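Local coordinates for protein glutathione peroxidase (Hypocrea jecorina, PDB 6VPD) that probably reduces hydroperoxides to alcohols at the expense of thioredoxin, as a thioredoxin-dependent member of the glutathione peroxidase family, at residues F32-G37 / V42-Y47. Sequence-based numbering, arbitrary orientation.
Sequences FKVPDG and VDLSQY
Leu44 and Val34 meet through methyl groups placed by their torsions: in Leu44, CG stands anti to the carbonyl carbon (chi1 -70°) and the extended chi2 of -176° then sets CD2 against Val34 CG2 and CD1 against Val34 CG1, CG2 lying between the backbone N and carbonyl carbon of Val34. The two side chains cross at about a right angle, with Val34 CG2 3.9 Å from Leu44 CD2, while Leu44 CD1 also reaches Phe32 CB at 4.0 Å. Val34 CG2 further lies beside the CB of Val42, on the same face of the sheet. The backbone evidence identifies a two-stranded antiparallel beta hairpin of strands 33-35 and 41-43, near the start of this thioredoxin-fold chain. Val34 and Val42 form its hydrogen-bonded pair, with Val34 N donating to Val42 O at 3.0 Å and Val42 N returning a bond to Val34 O. Lys33 and Asp43 form the adjoining non-hydrogen-bonded pair, and beside it Lys33 CA makes a CA-H...O contact with Val42 O at 3.3 Å. Leu44 N donates to Phe32 O at 3.1 Å, extending the pairing as the chain enters the 3-10 segment 44-47. At its start Asp43 OD1 accepts from Ser45 N at 2.9 Å, an Asx turn, the donor lying 44° out of the carboxylate plane. Replacing Leu44 with an alanine would probably open a gap beside both Val34 methyls and Phe32 CB. Beyond the hairpin, Leu88 of strand 85-92 touches Leu44, and Leu134 of helix 133-141 touches Val34. At the turn, Asp36 CB lies against Val42 CG2 at 3.5 Å, while Asp36 OD1 accepts from Asn40 N.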
# COMPACT_ATOMS: atom_id res chain seq x y z
N PHE A 32 0.32 -27.49 -5.61
CA PHE A 32 0.13 -26.67 -6.80
C PHE A 32 1.34 -26.77 -7.72
O PHE A 32 2.44 -27.12 -7.31
CB PHE A 32 -0.12 -25.22 -6.42
CG PHE A 32 -1.51 -24.93 -5.95
CD1 PHE A 32 -1.84 -25.05 -4.61
CD2 PHE A 32 -2.50 -24.51 -6.85
CE1 PHE A 32 -3.13 -24.79 -4.18
CE2 PHE A 32 -3.78 -24.24 -6.42
CZ PHE A 32 -4.10 -24.38 -5.09
N LYS A 33 1.10 -26.46 -8.99
CA LYS A 33 2.13 -26.33 -10.01
C LYS A 33 2.05 -24.92 -10.57
O LYS A 33 0.97 -24.34 -10.67
CB LYS A 33 1.94 -27.35 -11.15
CG LYS A 33 1.98 -28.81 -10.73
CD LYS A 33 0.59 -29.31 -10.32
CE LYS A 33 0.64 -30.75 -9.82
NZ LYS A 33 -0.71 -31.41 -9.80
N VAL A 34 3.21 -24.35 -10.91
CA VAL A 34 3.30 -22.98 -11.41
C VAL A 34 4.35 -22.93 -12.50
O VAL A 34 5.27 -23.77 -12.55
CB VAL A 34 3.68 -22.00 -10.28
CG1 VAL A 34 2.59 -21.89 -9.22
CG2 VAL A 34 4.98 -22.45 -9.64
N PRO A 35 4.27 -21.95 -13.40
CA PRO A 35 5.31 -21.80 -14.42
C PRO A 35 6.49 -21.01 -13.90
O PRO A 35 6.32 -19.99 -13.21
CB PRO A 35 4.60 -21.04 -15.54
CG PRO A 35 3.67 -20.14 -14.77
CD PRO A 35 3.20 -20.95 -13.57
N ASP A 36 7.70 -21.46 -14.23
CA ASP A 36 8.85 -20.61 -13.98
C ASP A 36 9.02 -19.63 -15.13
O ASP A 36 8.25 -19.63 -16.09
CB ASP A 36 10.11 -21.44 -13.74
CG ASP A 36 10.38 -22.44 -14.86
OD1 ASP A 36 9.94 -22.20 -16.00
OD2 ASP A 36 11.05 -23.46 -14.59
N GLY A 37 10.06 -18.80 -15.04
CA GLY A 37 10.27 -17.78 -16.06
C GLY A 37 10.26 -18.34 -17.47
O GLY A 37 9.59 -17.81 -18.37
N VAL A 42 6.79 -25.80 -12.86
CA VAL A 42 7.48 -26.12 -11.61
C VAL A 42 6.48 -26.81 -10.71
O VAL A 42 5.35 -26.35 -10.55
CB VAL A 42 8.02 -24.85 -10.92
CG1 VAL A 42 8.56 -25.19 -9.53
CG2 VAL A 42 9.06 -24.16 -11.80
N ASP A 43 6.90 -27.92 -10.10
CA ASP A 43 6.07 -28.57 -9.11
C ASP A 43 6.45 -28.05 -7.73
O ASP A 43 7.62 -28.15 -7.32
CB ASP A 43 6.19 -30.08 -9.17
CG ASP A 43 5.08 -30.77 -8.41
OD1 ASP A 43 4.51 -30.14 -7.47
OD2 ASP A 43 4.76 -31.92 -8.76
N LEU A 44 5.47 -27.49 -7.02
CA LEU A 44 5.73 -26.91 -5.71
C LEU A 44 5.91 -27.97 -4.62
O LEU A 44 6.38 -27.63 -3.52
CB LEU A 44 4.61 -25.93 -5.35
CG LEU A 44 4.63 -24.66 -6.21
CD1 LEU A 44 3.57 -23.70 -5.75
CD2 LEU A 44 5.99 -23.97 -6.19
N SER A 45 5.58 -29.23 -4.88
CA SER A 45 5.91 -30.28 -3.93
C SER A 45 7.41 -30.45 -3.76
O SER A 45 7.85 -31.00 -2.75
CB SER A 45 5.30 -31.59 -4.39
OG SER A 45 5.98 -32.02 -5.57
N GLN A 46 8.22 -30.01 -4.73
CA GLN A 46 9.67 -30.05 -4.57
C GLN A 46 10.13 -29.23 -3.38
O GLN A 46 11.26 -29.42 -2.91
CB GLN A 46 10.37 -29.52 -5.83
CG GLN A 46 10.57 -28.00 -5.82
CD GLN A 46 11.37 -27.49 -7.00
OE1 GLN A 46 10.97 -27.66 -8.16
NE2 GLN A 46 12.50 -26.84 -6.72
N TYR A 47 9.28 -28.32 -2.88
CA TYR A 47 9.56 -27.52 -1.70
C TYR A 47 8.85 -28.04 -0.45
O TYR A 47 8.85 -27.36 0.58
CB TYR A 47 9.17 -26.06 -1.94
CG TYR A 47 9.93 -25.37 -3.05
CD1 TYR A 47 11.29 -25.10 -2.91
CD2 TYR A 47 9.29 -24.93 -4.21
CE1 TYR A 47 12.01 -24.45 -3.90
CE2 TYR A 47 10.02 -24.27 -5.22
CZ TYR A 47 11.38 -24.04 -5.05
OH TYR A 47 12.14 -23.39 -6.00